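Local coordinates for protein uncharacterized tRNA/rRNA methyltransferase HI0380 (Haemophilus influenzae, PDB 3ILK) that is uncharacterised but probably methylates RNA with S-adenosyl-L-methionine as methyl donor, using a SPOUT-type fold, at residues 174-179 / 218-223; 188-193 / 228-233; 21-26 / 49-54. One frame throughout, in Å; residues are numbered along the deposited sequence.

Interaction 1. Residues 174-179 / 218-223; sequences EKNYPT and LEKNEL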
loop_
_atom_site.group_PDB
_atom_site.type_symbol
_atom_site.label_atom_id
_atom_site.label_comp_id
_atom_site.label_asym_id
_atom_site.label_seq_id
_atom_site.Cartn_x
_atom_site.Cartn_y
_atom_site.Cartn_z
ATOM N N GLU A 174 -12.673 -21.356 5.045
ATOM C CA GLU A 174 -11.806 -22.522 4.935
ATOM C C GLU A 174 -12.436 -23.748 5.608
ATOM O O GLU A 174 -11.905 -24.273 6.599
ATOM C CB GLU A 174 -10.413 -22.218 5.510
ATOM N N LYS A 175 -13.559 -24.207 5.046
ATOM C CA LYS A 175 -14.322 -25.354 5.574
ATOM C C LYS A 175 -13.475 -26.606 5.860
ATOM O O LYS A 175 -14.012 -27.661 6.211
ATOM C CB LYS A 175 -15.508 -25.684 4.649
ATOM N N ASN A 176 -12.154 -26.482 5.711
ATOM C CA ASN A 176 -11.223 -27.526 6.123
ATOM C C ASN A 176 -10.272 -27.102 7.255
ATOM O O ASN A 176 -9.196 -26.501 7.036
ATOM C CB ASN A 176 -10.444 -28.085 4.934
ATOM C CG ASN A 176 -9.660 -29.333 5.298
ATOM O OD1 ASN A 176 -9.953 -30.001 6.309
ATOM N ND2 ASN A 176 -8.650 -29.662 4.479
ATOM N N TYR A 177 -10.706 -27.414 8.471
ATOM C CA TYR A 177 -9.865 -27.314 9.650
ATOM C C TYR A 177 -9.659 -28.734 10.169
ATOM O O TYR A 177 -10.544 -29.558 10.069
ATOM C CB TYR A 177 -10.503 -26.433 10.728
ATOM C CG TYR A 177 -10.271 -24.954 10.524
ATOM C CD1 TYR A 177 -9.042 -24.372 10.854
ATOM C CD2 TYR A 177 -11.276 -24.128 10.005
ATOM C CE1 TYR A 177 -8.811 -23.007 10.668
ATOM C CE2 TYR A 177 -11.059 -22.752 9.814
ATOM C CZ TYR A 177 -9.821 -22.203 10.151
ATOM O OH TYR A 177 -9.580 -20.858 9.974
ATOM N N PRO A 178 -8.475 -29.027 10.709
ATOM C CA PRO A 178 -8.253 -30.380 11.218
ATOM C C PRO A 178 -9.200 -30.729 12.369
ATOM O O PRO A 178 -9.736 -29.847 13.028
ATOM C CB PRO A 178 -6.817 -30.334 11.743
ATOM C CG PRO A 178 -6.522 -28.867 11.945
ATOM C CD PRO A 178 -7.314 -28.144 10.911
ATOM N N THR A 179 -9.372 -32.016 12.613
ATOM C CA THR A 179 -10.216 -32.472 13.710
ATOM C C THR A 179 -9.392 -32.394 14.987
ATOM O O THR A 179 -8.172 -32.207 14.935
ATOM C CB THR A 179 -10.711 -33.903 13.479
ATOM O OG1 THR A 179 -9.587 -34.787 13.342
ATOM C CG2 THR A 179 -11.555 -33.977 12.225
ATOM N N LEU A 218 -4.695 -23.893 13.396
ATOM C CA LEU A 218 -4.060 -24.444 12.212
ATOM C C LEU A 218 -5.084 -24.773 11.132
ATOM O O LEU A 218 -6.130 -25.379 11.418
ATOM C CB LEU A 218 -3.325 -25.746 12.583
ATOM C CG LEU A 218 -2.131 -25.603 13.533
ATOM C CD1 LEU A 218 -1.539 -26.970 13.822
ATOM C CD2 LEU A 218 -1.086 -24.723 12.911
ATOM N N GLU A 219 -4.787 -24.398 9.889
ATOM C CA GLU A 219 -5.561 -24.958 8.785
ATOM C C GLU A 219 -5.128 -26.429 8.538
ATOM O O GLU A 219 -4.015 -26.829 8.911
ATOM C CB GLU A 219 -5.449 -24.092 7.538
ATOM C CG GLU A 219 -6.213 -22.769 7.654
ATOM C CD GLU A 219 -5.781 -21.727 6.624
ATOM O OE1 GLU A 219 -5.303 -22.109 5.539
ATOM O OE2 GLU A 219 -5.919 -20.516 6.898
ATOM N N LYS A 220 -6.004 -27.215 7.916
ATOM C CA LYS A 220 -5.703 -28.629 7.632
ATOM C C LYS A 220 -4.471 -28.773 6.735
ATOM O O LYS A 220 -3.643 -29.661 6.960
ATOM C CB LYS A 220 -6.914 -29.356 7.042
ATOM C CG LYS A 220 -6.717 -30.876 6.797
ATOM C CD LYS A 220 -6.293 -31.679 8.047
ATOM C CE LYS A 220 -5.852 -33.120 7.673
ATOM N NZ LYS A 220 -6.959 -33.900 7.009
ATOM N N ASN A 221 -4.325 -27.877 5.758
ATOM C CA ASN A 221 -3.154 -27.908 4.894
ATOM C C ASN A 221 -1.865 -27.486 5.620
ATOM O O ASN A 221 -0.814 -28.067 5.376
ATOM C CB ASN A 221 -3.374 -27.156 3.574
ATOM C CG ASN A 221 -3.130 -25.689 3.697
ATOM O OD1 ASN A 221 -2.184 -25.151 3.105
ATOM N ND2 ASN A 221 -3.973 -25.010 4.484
ATOM N N GLU A 222 -1.968 -26.516 6.531
ATOM C CA GLU A 222 -0.884 -26.223 7.479
ATOM C C GLU A 222 -0.532 -27.433 8.366
ATOM O O GLU A 222 0.658 -27.811 8.516
ATOM C CB GLU A 222 -1.249 -25.021 8.350
ATOM C CG GLU A 222 -1.328 -23.706 7.580
ATOM C CD GLU A 222 -1.997 -22.584 8.353
ATOM O OE1 GLU A 222 -2.645 -22.853 9.380
ATOM O OE2 GLU A 222 -1.874 -21.400 7.933
ATOM N N LEU A 223 -1.550 -28.067 8.958
ATOM C CA LEU A 223 -1.267 -29.278 9.715
ATOM C C LEU A 223 -0.527 -30.262 8.795
ATOM O O LEU A 223 0.472 -30.842 9.194
ATOM C CB LEU A 223 -2.545 -29.877 10.340
ATOM C CG LEU A 223 -2.381 -31.110 11.253
ATOM C CD1 LEU A 223 -1.492 -30.793 12.413
ATOM C CD2 LEU A 223 -3.768 -31.530 11.744
#

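Interaction 2. Residues 188-193 / 228-233; sequences DYTERI and GMLSAV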
loop_
_atom_site.group_PDB
_atom_site.type_symbol
_atom_site.label_atom_id
_atom_site.label_comp_id
_atom_site.label_asym_id
_atom_site.label_seq_id
_atom_site.Cartn_x
_atom_site.Cartn_y
_atom_site.Cartn_z
ATOM N N ASP A 188 1.366 -35.467 20.024
ATOM C CA ASP A 188 2.095 -36.691 20.390
ATOM C C ASP A 188 3.260 -37.016 19.450
ATOM O O ASP A 188 4.317 -37.452 19.900
ATOM C CB ASP A 188 1.125 -37.870 20.519
ATOM C CG ASP A 188 0.042 -37.586 21.523
ATOM O OD1 ASP A 188 -0.814 -38.472 21.841
ATOM O OD2 ASP A 188 0.079 -36.438 22.027
ATOM N N TYR A 189 3.071 -36.760 18.159
ATOM C CA TYR A 189 4.093 -36.982 17.148
ATOM C C TYR A 189 5.289 -36.010 17.326
ATOM O O TYR A 189 6.428 -36.452 17.343
ATOM C CB TYR A 189 3.458 -36.889 15.747
ATOM C CG TYR A 189 4.305 -37.366 14.548
ATOM C CD1 TYR A 189 5.448 -38.163 14.716
ATOM C CD2 TYR A 189 3.897 -37.068 13.241
ATOM C CE1 TYR A 189 6.156 -38.637 13.630
ATOM C CE2 TYR A 189 4.628 -37.504 12.118
ATOM C CZ TYR A 189 5.754 -38.292 12.323
ATOM O OH TYR A 189 6.473 -38.751 11.237
ATOM N N THR A 190 5.022 -34.702 17.432
ATOM C CA THR A 190 6.033 -33.700 17.808
ATOM C C THR A 190 6.802 -34.134 19.082
ATOM O O THR A 190 8.041 -34.132 19.097
ATOM C CB THR A 190 5.379 -32.313 18.039
ATOM O OG1 THR A 190 4.709 -31.875 16.846
ATOM C CG2 THR A 190 6.414 -31.265 18.473
ATOM N N GLU A 191 6.064 -34.516 20.128
ATOM C CA GLU A 191 6.666 -34.946 21.406
ATOM C C GLU A 191 7.616 -36.122 21.255
ATOM O O GLU A 191 8.802 -36.021 21.605
ATOM C CB GLU A 191 5.620 -35.379 22.422
ATOM C CG GLU A 191 4.421 -34.479 22.589
ATOM C CD GLU A 191 3.516 -34.935 23.722
ATOM O OE1 GLU A 191 4.044 -35.464 24.736
ATOM O OE2 GLU A 191 2.276 -34.761 23.595
ATOM N N ARG A 192 7.072 -37.246 20.784
ATOM C CA ARG A 192 7.877 -38.427 20.487
ATOM C C ARG A 192 9.168 -38.092 19.708
ATOM O O ARG A 192 10.267 -38.498 20.107
ATOM C CB ARG A 192 7.064 -39.485 19.731
ATOM C CG ARG A 192 7.906 -40.740 19.468
ATOM C CD ARG A 192 7.138 -41.873 18.844
ATOM N NE ARG A 192 7.232 -41.854 17.387
ATOM C CZ ARG A 192 6.189 -41.690 16.587
ATOM N NH1 ARG A 192 4.978 -41.530 17.110
ATOM N NH2 ARG A 192 6.352 -41.699 15.269
ATOM N N ILE A 193 9.031 -37.354 18.610
ATOM C CA ILE A 193 10.188 -37.037 17.752
ATOM C C ILE A 193 11.236 -36.191 18.490
ATOM O O ILE A 193 12.440 -36.475 18.453
ATOM C CB ILE A 193 9.734 -36.383 16.401
ATOM C CG1 ILE A 193 9.119 -37.442 15.460
ATOM C CG2 ILE A 193 10.875 -35.587 15.719
ATOM C CD1 ILE A 193 10.078 -38.601 15.055
ATOM N N GLY A 228 4.245 -33.275 7.803
ATOM C CA GLY A 228 5.189 -33.630 6.744
ATOM C C GLY A 228 6.640 -33.354 7.116
ATOM O O GLY A 228 7.548 -34.099 6.715
HETATM N N MSE A 229 6.859 -32.272 7.858
HETATM C CA MSE A 229 8.187 -31.976 8.427
HETATM C C MSE A 229 8.583 -33.049 9.489
HETATM O O MSE A 229 9.685 -33.581 9.450
HETATM C CB MSE A 229 8.244 -30.552 8.991
HETATM C CG MSE A 229 7.957 -29.475 7.914
HETATM SE SE MSE A 229 7.506 -27.661 8.540
HETATM C CE MSE A 229 9.317 -26.899 8.522
ATOM N N LEU A 230 7.688 -33.374 10.409
ATOM C CA LEU A 230 7.975 -34.436 11.401
ATOM C C LEU A 230 8.361 -35.796 10.792
ATOM O O LEU A 230 9.239 -36.499 11.325
ATOM C CB LEU A 230 6.814 -34.615 12.376
ATOM C CG LEU A 230 6.493 -33.409 13.249
ATOM C CD1 LEU A 230 5.172 -33.651 13.968
ATOM C CD2 LEU A 230 7.606 -33.103 14.233
ATOM N N SER A 231 7.702 -36.148 9.684
ATOM C CA SER A 231 8.034 -37.350 8.929
ATOM C C SER A 231 9.387 -37.198 8.274
ATOM O O SER A 231 10.176 -38.147 8.234
ATOM C CB SER A 231 6.967 -37.632 7.889
ATOM O OG SER A 231 5.705 -37.647 8.554
ATOM N N ALA A 232 9.662 -36.004 7.767
ATOM C CA ALA A 232 10.972 -35.731 7.190
ATOM C C ALA A 232 12.094 -35.959 8.232
ATOM O O ALA A 232 13.022 -36.718 7.974
ATOM C CB ALA A 232 11.006 -34.356 6.580
ATOM N N VAL A 233 11.975 -35.344 9.407
ATOM C CA VAL A 233 12.883 -35.568 10.550
ATOM C C VAL A 233 12.941 -37.059 11.004
ATOM O O VAL A 233 14.035 -37.587 11.277
ATOM C CB VAL A 233 12.497 -34.647 11.767
ATOM C CG1 VAL A 233 13.445 -34.857 12.958
ATOM C CG2 VAL A 233 12.532 -33.179 11.345
#

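Interaction 3. Residues 21-26 / 49-54; sequences IGSAAR and YALSAG. With SO4 (sulfate ion), chain I.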
loop_
_atom_site.group_PDB
_atom_site.type_symbol
_atom_site.label_atom_id
_atom_site.label_comp_id
_atom_site.label_asym_id
_atom_site.label_seq_id
_atom_site.Cartn_x
_atom_site.Cartn_y
_atom_site.Cartn_z
ATOM N N ILE A 21 -8.793 20.715 -15.575
ATOM C CA ILE A 21 -9.835 19.767 -16.031
ATOM C C ILE A 21 -9.172 18.531 -16.669
ATOM O O ILE A 21 -9.561 17.418 -16.410
ATOM C CB ILE A 21 -10.737 20.444 -17.108
ATOM C CG1 ILE A 21 -11.481 21.626 -16.504
ATOM C CG2 ILE A 21 -11.603 19.419 -17.815
ATOM C CD1 ILE A 21 -12.258 22.428 -17.526
ATOM N N GLY A 22 -8.195 18.747 -17.556
ATOM C CA GLY A 22 -7.477 17.600 -18.087
ATOM C C GLY A 22 -6.811 16.686 -17.034
ATOM O O GLY A 22 -6.885 15.465 -17.150
ATOM N N SER A 23 -6.119 17.297 -16.064
ATOM C CA SER A 23 -5.289 16.569 -15.098
ATOM C C SER A 23 -6.270 15.789 -14.190
ATOM O O SER A 23 -5.973 14.641 -13.836
ATOM C CB SER A 23 -4.410 17.515 -14.289
ATOM O OG SER A 23 -3.552 18.220 -15.168
ATOM N N ALA A 24 -7.414 16.383 -13.869
ATOM C CA ALA A 24 -8.462 15.643 -13.063
ATOM C C ALA A 24 -9.123 14.440 -13.787
ATOM O O ALA A 24 -9.455 13.403 -13.142
ATOM C CB ALA A 24 -9.548 16.603 -12.581
ATOM N N ALA A 25 -9.408 14.623 -15.086
ATOM C CA ALA A 25 -9.938 13.560 -15.972
ATOM C C ALA A 25 -8.954 12.394 -16.054
ATOM O O ALA A 25 -9.332 11.240 -15.927
ATOM C CB ALA A 25 -10.162 14.107 -17.383
ATOM N N ARG A 26 -7.686 12.710 -16.284
ATOM C CA ARG A 26 -6.614 11.690 -16.174
ATOM C C ARG A 26 -6.629 10.927 -14.820
ATOM O O ARG A 26 -6.707 9.673 -14.807
ATOM C CB ARG A 26 -5.247 12.343 -16.511
ATOM C CG ARG A 26 -4.055 11.372 -16.556
ATOM C CD ARG A 26 -2.767 12.143 -16.696
ATOM N NE ARG A 26 -1.611 11.279 -16.997
ATOM C CZ ARG A 26 -0.378 11.718 -17.205
ATOM N NH1 ARG A 26 -0.113 13.009 -17.170
ATOM N NH2 ARG A 26 0.588 10.866 -17.458
ATOM N N TYR A 49 -7.769 19.082 -23.029
ATOM C CA TYR A 49 -7.581 17.829 -23.740
ATOM C C TYR A 49 -6.150 17.318 -23.661
ATOM O O TYR A 49 -5.932 16.153 -23.328
ATOM C CB TYR A 49 -8.027 17.977 -25.195
ATOM C CG TYR A 49 -9.517 18.165 -25.277
ATOM C CD1 TYR A 49 -10.359 17.062 -25.267
ATOM C CD2 TYR A 49 -10.090 19.450 -25.313
ATOM C CE1 TYR A 49 -11.738 17.210 -25.339
ATOM C CE2 TYR A 49 -11.470 19.618 -25.382
ATOM C CZ TYR A 49 -12.284 18.478 -25.389
ATOM O OH TYR A 49 -13.649 18.586 -25.461
ATOM N N ALA A 50 -5.193 18.200 -23.922
ATOM C CA ALA A 50 -3.774 17.869 -23.816
ATOM C C ALA A 50 -3.398 17.219 -22.480
ATOM O O ALA A 50 -2.766 16.179 -22.469
ATOM C CB ALA A 50 -2.902 19.096 -24.060
ATOM N N LEU A 51 -3.764 17.849 -21.372
ATOM C CA LEU A 51 -3.404 17.335 -20.049
ATOM C C LEU A 51 -4.185 16.064 -19.623
ATOM O O LEU A 51 -3.887 15.441 -18.568
ATOM C CB LEU A 51 -3.506 18.473 -19.005
ATOM C CG LEU A 51 -2.242 19.326 -18.826
ATOM C CD1 LEU A 51 -1.761 19.903 -20.167
ATOM C CD2 LEU A 51 -2.449 20.442 -17.821
ATOM N N SER A 52 -5.196 15.677 -20.413
ATOM C CA SER A 52 -5.971 14.482 -20.066
ATOM C C SER A 52 -5.158 13.221 -20.412
ATOM O O SER A 52 -5.392 12.119 -19.872
ATOM C CB SER A 52 -7.343 14.488 -20.761
ATOM O OG SER A 52 -7.188 14.098 -22.110
ATOM N N ALA A 53 -4.220 13.390 -21.336
ATOM C CA ALA A 53 -3.239 12.350 -21.632
ATOM C C ALA A 53 -3.838 10.975 -22.012
ATOM O O ALA A 53 -3.386 9.954 -21.524
ATOM C CB ALA A 53 -2.216 12.217 -20.450
ATOM N N GLY A 54 -4.850 10.967 -22.866
ATOM C CA GLY A 54 -5.565 9.750 -23.217
ATOM C C GLY A 54 -6.907 9.627 -22.490
ATOM O O GLY A 54 -7.678 8.670 -22.730
HETATM S S SO4 I . 3.407 13.716 -17.915
HETATM O O1 SO4 I . 3.055 12.848 -19.023
HETATM O O2 SO4 I . 3.194 15.115 -18.303
HETATM O O3 SO4 I . 2.552 13.432 -16.771
HETATM O O4 SO4 I . 4.789 13.543 -17.522
#

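Interaction 1. Residues 174-179 / 218-223
Pro178 carries the apolar part of the contact, its ring lying across the start of helix 220-240. Its CB meets Leu223 CD2 at 3.3 Å, tighter than normal carbon contact. Leu223 CG stands anti to its backbone N (chi1 -176°), and the CD2 branch is the one that reaches the proline. Lys220 touches the same ring part-way along its chain, with CD 4.0 Å from Pro178 CB. Asn176 lays its amide group against the base of that lysine, with ND2 3.1 Å from Lys220 CB and OD1 almost as near. Tyr177 CE1 approaches Glu219 CG obliquely at 4.0 Å.

Each segment holds the N-cap of a helix: Thr179 ends the loop that leads into helix 180-197, and Glu219 precedes helix 220-240. The contact joins the loop before one helix to the first turn of the other, in the helical C-terminal part of the chain. Glu222 OE1 accepts the N-H of Glu219 (2.7 Å, 171°) from above its carboxylate plane, which is one half of a capping box.

Among polar contacts across the segments, Lys220 N gives Asn176 O a long, weak hydrogen bond (3.4 Å, 166°). The carbonyl of Leu218 faces the proline and the tyrosine together. Leu218 O sits 3.1 Å from Pro178 CD. It also lies in plane at the edge of the Tyr177 ring, 3.1 Å from CD1.

Charges on the helix start turn to the second subunit, where Glu219 OE2 forms a salt bridge to Arg211 and Glu222 OE1 one to Arg215 of that chain.

Interaction 2. Residues 188-193 / 228-233
Tyr189 reaches from helix 180-197 over Leu230 of helix 220-240, the two side chains sliding past each other in opposite directions. With CG anti to the backbone N (chi1 -168°), the ring starts out toward helix 220-240. Tyr189 CB meets Leu230 CD1 at 4.1 Å. Along the ring, Tyr189 CD2 comes within 3.7 Å of the same methyl. Tyr189 CE2 packs on Leu230 CB at 3.6 Å, a CH-pi contact in which CB sits over one face, offset toward the rim. CZ is 3.8 Å from both Leu230 CB and Ser231 OG. At the tip, Tyr189 OH stands 3.0 Å from Ser231 OG, which lies in plane at the ring edge; Tyr189 OH is hydrogen-bonded to Glu234, and Ser231 OG to the carbonyl of Asn227.

Beneath the ring, Leu230 CD1 also touches Thr190 OG1 at 3.4 Å, a hydroxyl bonded to the carbonyl of Phe186. One turn further, Ile193 CG2 meets Val233 CG1 at 3.8 Å. Val233 also packs on Tyr194 of the second subunit. With their axes 10.3 Å apart and crossing at only 24°, the near-parallel pair belongs to the C-terminal helical bundle of helices 180-197, 204-216 and 220-240, consistent with a TrmJ-like protein.

Interaction 3. Residues 21-26 / 49-54
Arg26 lays its guanidinium over Ala53, whose CB sits above one face, offset toward the rim and 3.6 Å from Arg26 NE. The contact belongs to the SPOUT domain: helix 18-31, which follows strand 8-13 of the parallel sheet, packs against the type I turn from Ala50 to Ala53. The arginine is extended from CG to NE, and its aliphatic start also runs past the turn, Arg26 CB lying 3.4 Å from Ser52 O.

Beyond the turn Arg26 NH1 donates to O3 of a sulfate ion, probably from the crystallisation liquor (2.7 Å, 149°); NH2 adds a weak bond to the same oxygen. Asn20 and Asn144 of the second subunit also bind the sulfate, placing it at the dimer interface.

Gly22 has no side chain, and the turn comes close to it, with Gly22 CA 4.0 Å from Ser52 CA. Here Ser52 CA makes a CA-H...O contact to Gly22 O at 3.2 Å. Leu51 CD2 lies 3.6 Å from Ser23 OG, a hydroxyl bonded to the carbonyl of Gly19. Ser52 OG, held between its backbone N and carbonyl carbon (chi1 78°), donates to a lone pair of Tyr49 O at 2.7 Å, and that oxygen also accepts the N-H of Ser52.

Overall arrangement
Interactions 1 and 2 share helix 220-240: interaction 1 joins its start to the loop before helix 180-197, interaction 2 its middle to that helix itself. Their centres lie 18 Å apart and their nearest atoms about 5 Å. Interaction 3 belongs to the SPOUT domain beyond the chain's centre, 51 Å from interaction 1 and 62 Å from interaction 2 between centres. All three touch the second subunit, the helical part and the SPOUT domain each contributing to the dimer. None lies at the proposed S-adenosyl-L-methionine site, although the sulfate of interaction 3 is bonded to Asn144 of the second subunit, next in sequence to Leu143, which by similarity probably binds the cofactor.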